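Local structure of aspartate-semialdehyde dehydrogenase (Thermus thermophilus, 2YV3) at residues A[134-138]-A[218-223]; A[264-269]-A[287-293]. The protein probably catalyses the NADPH-dependent reductive dephosphorylation of L-aspartyl-4-phosphate to L-aspartate-semialdehyde, a step on the routes to lysine, methionine and threonine. Residues are numbered along the deposited sequence.

In the fold
Both contacts belong to the dimerisation domain, and helix 125-141 takes part in the first and packs against the second. In interaction 1, 134-138 of that helix meets the end of helix 205-219 and the turn after it; in interaction 2, 264-269 runs beside strand 288-295, outermost in its sheet within this chain, whose Val-288 and Val-290 pack on Ile-129, Met-132 and Ala-133 of the same helix. The centres are 18 Å apart, the nearest atoms about 6 Å. Interaction 1 lies away from the predicted sites; in interaction 2 the Val-288 side chain is about 9 Å from that of His-238, the predicted proton acceptor, and about 11 Å from that of Gln-311, predicted to bind NADP(+).

Interaction 1: A[134-138]-A[218-223]; sequences LWPLH and FGDDTI
Phe-218 (chi1 m, chi2 18°) lays one ring face against the edge of the Trp-135 indole, a T-shaped stack with the phenyl and six-membered indole centroids 5.1 Å apart, planes at 68° and Trp-135 CE3 4.0 Å from Phe-218 CZ. His-138, one helical turn after Leu-134, completes an aromatic cluster: its ring is inclined by 21° to that of Phe-218 but slid aside, centroids 5.5 Å apart, barely overlapping. Trp-135 and His-138 both take chi1 t, with chi2 -128° and 57°. Leu-134 (t, p) adds an apolar contact, CD2 to Phe-218 CE2 at 4.2 Å. No hydrogen bond crosses; the contact is mainly van der Waals and aromatic, with Leu-134 O 4.0 Å from Phe-218 CE2 and Asp-220 OD2 4.4 Å from His-138 CE1. The closest CA pair is Trp-135 and Phe-218, 8.0 Å apart.

Segment 134-138 is helical, kinked at Pro-136, whose nitrogen cannot donate to the preceding turn. Helix 205-219 closes with a Schellman motif, Asp-220 N bonded to His-215 O, Gly-219 the C-prime residue (phi 61°, psi 55°). A type I turn from Asp-220 to Ile-223 brings Ile-223 CD1 to 4.5 Å from His-138 ND1.

Within the dimerisation domain, the contact joins helix 125-141 to the C-terminal end of helix 205-219, while Leu-134 and Leu-137 pack on Phe-305 of strand 302-310 and Pro-136 and Leu-137 on Leu-259 of helix 252-259.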
loop_
_atom_site.group_PDB
_atom_site.type_symbol
_atom_site.label_atom_id
_atom_site.label_comp_id
_atom_site.label_asym_id
_atom_site.label_seq_id
_atom_site.Cartn_x
_atom_site.Cartn_y
_atom_site.Cartn_z
ATOM N N LEU A 134 1.942 -17.465 4.953
ATOM C CA LEU A 134 2.952 -17.508 6.008
ATOM C C LEU A 134 2.956 -18.791 6.821
ATOM O O LEU A 134 3.860 -19.025 7.616
ATOM C CB LEU A 134 2.815 -16.311 6.958
ATOM C CG LEU A 134 4.113 -16.012 7.721
ATOM C CD1 LEU A 134 5.102 -15.347 6.750
ATOM C CD2 LEU A 134 3.840 -15.122 8.925
ATOM N N TRP A 135 1.950 -19.628 6.635
ATOM C CA TRP A 135 1.930 -20.874 7.372
ATOM C C TRP A 135 3.097 -21.775 6.956
ATOM O O TRP A 135 3.924 -22.169 7.784
ATOM C CB TRP A 135 0.623 -21.637 7.158
ATOM C CG TRP A 135 0.733 -22.915 7.866
ATOM C CD1 TRP A 135 0.502 -24.160 7.369
ATOM C CD2 TRP A 135 1.266 -23.096 9.177
ATOM N NE1 TRP A 135 0.874 -25.109 8.288
ATOM C CE2 TRP A 135 1.346 -24.480 9.409
ATOM C CE3 TRP A 135 1.686 -22.216 10.178
ATOM C CZ2 TRP A 135 1.829 -25.010 10.596
ATOM C CZ3 TRP A 135 2.160 -22.736 11.353
ATOM C CH2 TRP A 135 2.231 -24.125 11.556
ATOM N N PRO A 136 3.173 -22.120 5.655
ATOM C CA PRO A 136 4.257 -22.980 5.168
ATOM C C PRO A 136 5.691 -22.432 5.298
ATOM O O PRO A 136 6.639 -23.205 5.394
ATOM C CB PRO A 136 3.843 -23.267 3.722
ATOM C CG PRO A 136 3.054 -22.050 3.344
ATOM C CD PRO A 136 2.235 -21.787 4.565
ATOM N N LEU A 137 5.862 -21.117 5.316
ATOM C CA LEU A 137 7.206 -20.545 5.446
ATOM C C LEU A 137 7.669 -20.774 6.872
ATOM O O LEU A 137 8.809 -21.143 7.137
ATOM C CB LEU A 137 7.187 -19.044 5.140
ATOM C CG LEU A 137 6.896 -18.591 3.696
ATOM C CD1 LEU A 137 5.906 -19.539 3.005
ATOM C CD2 LEU A 137 6.339 -17.158 3.721
ATOM N N HIS A 138 6.752 -20.540 7.793
ATOM C CA HIS A 138 7.018 -20.737 9.196
ATOM C C HIS A 138 7.451 -22.185 9.407
ATOM O O HIS A 138 8.597 -22.454 9.720
ATOM C CB HIS A 138 5.751 -20.430 9.989
ATOM C CG HIS A 138 5.825 -20.819 11.428
ATOM N ND1 HIS A 138 6.800 -20.346 12.277
ATOM C CD2 HIS A 138 5.033 -21.623 12.174
ATOM C CE1 HIS A 138 6.604 -20.845 13.486
ATOM N NE2 HIS A 138 5.538 -21.622 13.449
ATOM N N PHE A 218 -0.737 -19.738 15.415
ATOM C CA PHE A 218 0.498 -20.482 15.230
ATOM C C PHE A 218 0.963 -21.034 16.591
ATOM O O PHE A 218 1.786 -21.958 16.675
ATOM C CB PHE A 218 1.562 -19.557 14.633
ATOM C CG PHE A 218 1.296 -19.167 13.209
ATOM C CD1 PHE A 218 0.025 -19.315 12.651
ATOM C CD2 PHE A 218 2.304 -18.602 12.431
ATOM C CE1 PHE A 218 -0.238 -18.906 11.349
ATOM C CE2 PHE A 218 2.046 -18.190 11.127
ATOM C CZ PHE A 218 0.770 -18.342 10.584
ATOM N N GLY A 219 0.408 -20.474 17.658
ATOM C CA GLY A 219 0.805 -20.921 18.972
ATOM C C GLY A 219 2.294 -20.682 19.165
ATOM O O GLY A 219 3.053 -21.618 19.459
ATOM N N ASP A 220 2.708 -19.427 18.964
ATOM C CA ASP A 220 4.101 -18.998 19.136
ATOM C C ASP A 220 4.084 -17.502 19.447
ATOM O O ASP A 220 4.037 -16.670 18.545
ATOM C CB ASP A 220 4.937 -19.255 17.870
ATOM C CG ASP A 220 6.426 -18.909 18.061
ATOM O OD1 ASP A 220 6.717 -17.836 18.629
ATOM O OD2 ASP A 220 7.304 -19.698 17.640
ATOM N N ASP A 221 4.117 -17.181 20.735
ATOM C CA ASP A 221 4.093 -15.800 21.208
ATOM C C ASP A 221 5.436 -15.146 20.919
ATOM O O ASP A 221 5.610 -13.957 21.171
ATOM C CB ASP A 221 3.880 -15.755 22.730
ATOM C CG ASP A 221 2.907 -16.815 23.233
ATOM O OD1 ASP A 221 2.927 -17.096 24.454
ATOM O OD2 ASP A 221 2.120 -17.357 22.422
ATOM N N THR A 222 6.378 -15.925 20.394
ATOM C CA THR A 222 7.721 -15.436 20.133
ATOM C C THR A 222 8.000 -14.697 18.810
ATOM O O THR A 222 9.096 -14.133 18.647
ATOM C CB THR A 222 8.732 -16.619 20.312
ATOM O OG1 THR A 222 9.680 -16.290 21.339
ATOM C CG2 THR A 222 9.473 -16.931 19.010
ATOM N N ILE A 223 7.041 -14.683 17.878
ATOM C CA ILE A 223 7.243 -14.010 16.581
ATOM C C ILE A 223 7.046 -12.501 16.667
ATOM O O ILE A 223 5.966 -12.053 17.043
ATOM C CB ILE A 223 6.255 -14.488 15.488
ATOM C CG1 ILE A 223 6.345 -15.995 15.272
ATOM C CG2 ILE A 223 6.559 -13.766 14.189
ATOM C CD1 ILE A 223 5.430 -16.497 14.161
#

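Interaction 2: A[264-269]-A[287-293]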
loop_
_atom_site.group_PDB
_atom_site.type_symbol
_atom_site.label_atom_id
_atom_site.label_comp_id
_atom_site.label_asym_id
_atom_site.label_seq_id
_atom_site.Cartn_x
_atom_site.Cartn_y
_atom_site.Cartn_z
ATOM N N GLY A 264 -4.579 -24.369 -1.037
ATOM C CA GLY A 264 -5.215 -23.075 -1.165
ATOM C C GLY A 264 -4.287 -21.877 -1.214
ATOM O O GLY A 264 -4.581 -20.848 -0.587
ATOM N N VAL A 265 -3.189 -21.985 -1.959
ATOM C CA VAL A 265 -2.245 -20.880 -2.053
ATOM C C VAL A 265 -1.566 -20.809 -3.421
ATOM O O VAL A 265 -0.371 -21.085 -3.569
ATOM C CB VAL A 265 -1.175 -20.990 -0.945
ATOM C CG1 VAL A 265 -0.507 -22.326 -1.031
ATOM C CG2 VAL A 265 -0.149 -19.863 -1.064
ATOM N N GLU A 266 -2.339 -20.423 -4.424
ATOM C CA GLU A 266 -1.813 -20.313 -5.774
ATOM C C GLU A 266 -0.539 -19.490 -5.779
ATOM O O GLU A 266 -0.518 -18.358 -5.320
ATOM C CB GLU A 266 -2.853 -19.658 -6.689
ATOM C CG GLU A 266 -2.420 -19.491 -8.133
ATOM C CD GLU A 266 -3.552 -18.987 -9.013
ATOM O OE1 GLU A 266 -4.003 -17.835 -8.816
ATOM O OE2 GLU A 266 -3.999 -19.749 -9.901
ATOM N N VAL A 267 0.541 -20.076 -6.261
ATOM C CA VAL A 267 1.784 -19.344 -6.355
ATOM C C VAL A 267 1.669 -18.635 -7.692
ATOM O O VAL A 267 1.300 -19.240 -8.691
ATOM C CB VAL A 267 3.026 -20.285 -6.331
ATOM C CG1 VAL A 267 4.124 -19.758 -7.252
ATOM C CG2 VAL A 267 3.573 -20.362 -4.923
ATOM N N VAL A 268 1.947 -17.342 -7.682
ATOM C CA VAL A 268 1.885 -16.496 -8.865
ATOM C C VAL A 268 3.166 -15.656 -8.830
ATOM O O VAL A 268 3.215 -14.610 -8.175
ATOM C CB VAL A 268 0.629 -15.598 -8.803
ATOM C CG1 VAL A 268 0.732 -14.460 -9.783
ATOM C CG2 VAL A 268 -0.590 -16.437 -9.096
ATOM N N ASP A 269 4.201 -16.116 -9.533
ATOM C CA ASP A 269 5.478 -15.419 -9.499
ATOM C C ASP A 269 6.289 -15.449 -10.786
ATOM O O ASP A 269 7.090 -16.355 -10.990
ATOM C CB ASP A 269 6.329 -15.998 -8.364
ATOM C CG ASP A 269 7.251 -14.978 -7.749
ATOM O OD1 ASP A 269 8.104 -14.428 -8.467
ATOM O OD2 ASP A 269 7.130 -14.727 -6.534
ATOM N N ASP A 287 -8.477 -19.234 -3.726
ATOM C CA ASP A 287 -7.074 -19.181 -3.368
ATOM C C ASP A 287 -6.570 -17.790 -3.059
ATOM O O ASP A 287 -7.267 -16.776 -3.199
ATOM C CB ASP A 287 -6.196 -19.758 -4.472
ATOM C CG ASP A 287 -6.138 -21.248 -4.433
ATOM O OD1 ASP A 287 -6.750 -21.824 -3.514
ATOM O OD2 ASP A 287 -5.478 -21.836 -5.317
ATOM N N VAL A 288 -5.321 -17.772 -2.639
ATOM C CA VAL A 288 -4.634 -16.556 -2.319
ATOM C C VAL A 288 -3.471 -16.637 -3.266
ATOM O O VAL A 288 -2.885 -17.707 -3.438
ATOM C CB VAL A 288 -4.121 -16.580 -0.854
ATOM C CG1 VAL A 288 -3.467 -17.929 -0.548
ATOM C CG2 VAL A 288 -3.115 -15.474 -0.627
ATOM N N GLU A 289 -3.138 -15.538 -3.910
ATOM C CA GLU A 289 -1.994 -15.566 -4.795
ATOM C C GLU A 289 -0.822 -15.043 -4.002
ATOM O O GLU A 289 -1.010 -14.259 -3.081
ATOM C CB GLU A 289 -2.254 -14.711 -6.032
ATOM C CG GLU A 289 -3.135 -15.425 -7.068
ATOM C CD GLU A 289 -3.770 -14.469 -8.064
ATOM O OE1 GLU A 289 -4.481 -14.930 -8.976
ATOM O OE2 GLU A 289 -3.563 -13.247 -7.925
ATOM N N VAL A 290 0.378 -15.513 -4.325
ATOM C CA VAL A 290 1.598 -15.064 -3.646
ATOM C C VAL A 290 2.749 -14.886 -4.652
ATOM O O VAL A 290 3.097 -15.794 -5.403
ATOM C CB VAL A 290 2.019 -16.062 -2.539
ATOM C CG1 VAL A 290 3.286 -15.560 -1.838
ATOM C CG2 VAL A 290 0.884 -16.226 -1.533
ATOM N N GLY A 291 3.338 -13.702 -4.660
ATOM C CA GLY A 291 4.408 -13.431 -5.590
ATOM C C GLY A 291 5.472 -12.516 -5.042
ATOM O O GLY A 291 5.539 -12.238 -3.838
ATOM N N ARG A 292 6.329 -12.065 -5.949
ATOM C CA ARG A 292 7.439 -11.181 -5.636
ATOM C C ARG A 292 8.402 -11.747 -4.610
ATOM O O ARG A 292 9.137 -11.007 -3.946
ATOM C CB ARG A 292 6.914 -9.824 -5.195
ATOM C CG ARG A 292 6.214 -9.114 -6.308
ATOM C CD ARG A 292 7.151 -8.889 -7.469
ATOM N NE ARG A 292 7.290 -7.458 -7.702
ATOM C CZ ARG A 292 8.043 -6.653 -6.968
ATOM N NH1 ARG A 292 8.750 -7.143 -5.968
ATOM N NH2 ARG A 292 8.031 -5.346 -7.197
ATOM N N ILE A 293 8.411 -13.070 -4.492
ATOM C CA ILE A 293 9.318 -13.734 -3.572
ATOM C C ILE A 293 10.721 -13.282 -3.950
ATOM O O ILE A 293 11.165 -13.504 -5.071
ATOM C CB ILE A 293 9.215 -15.258 -3.725
ATOM C CG1 ILE A 293 9.425 -15.656 -5.205
ATOM C CG2 ILE A 293 7.828 -15.737 -3.266
ATOM C CD1 ILE A 293 10.824 -16.171 -5.587
HETATM O O HOH W 1 10.880 -13.980 -7.967
#
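An irregular segment, 264-269, runs alongside strand 288-295, outermost within this chain in the dimerisation-domain sheet, in roughly the same direction (36° apart) and forms one parallel beta bridge, Val-267 with Val-290. Both backbone polar groups of Val-290 are used across the bridge: its N gives a weak hydrogen bond to Glu-266 O (3.1 Å), and its O accepts from Val-268 N at 3.0 Å. The neighbouring strand 302-310 takes the backbone of Glu-289 and Gly-291, through Val-308 and Phe-306. A CA-H...O contact from Glu-289 CA to Glu-266 O (3.2 Å) supplements the bridge.

Glu-266 OE1 and Glu-289 OE1 lie 2.9 Å apart, a pairing of like charges made tolerable by Lys-285, which forms salt bridges to both; Glu-289 OE1 is also hydrogen-bonded to Thr-281 OG1. Val-265 packs its CG2 on Val-290 CG2 at 3.8 Å. The CA-to-CB bond of Arg-292 points away from 264-269, and its NH2 forms a salt bridge with Glu-207 of the second subunit.

Asp-269 closes the pairing with its carboxylate: OD2, less surely placed, accepts from Ile-293 N at 2.9 Å, while a water donates to both Asp-269 OD1 and Ile-293 O, each 2.9 Å from the water oxygen.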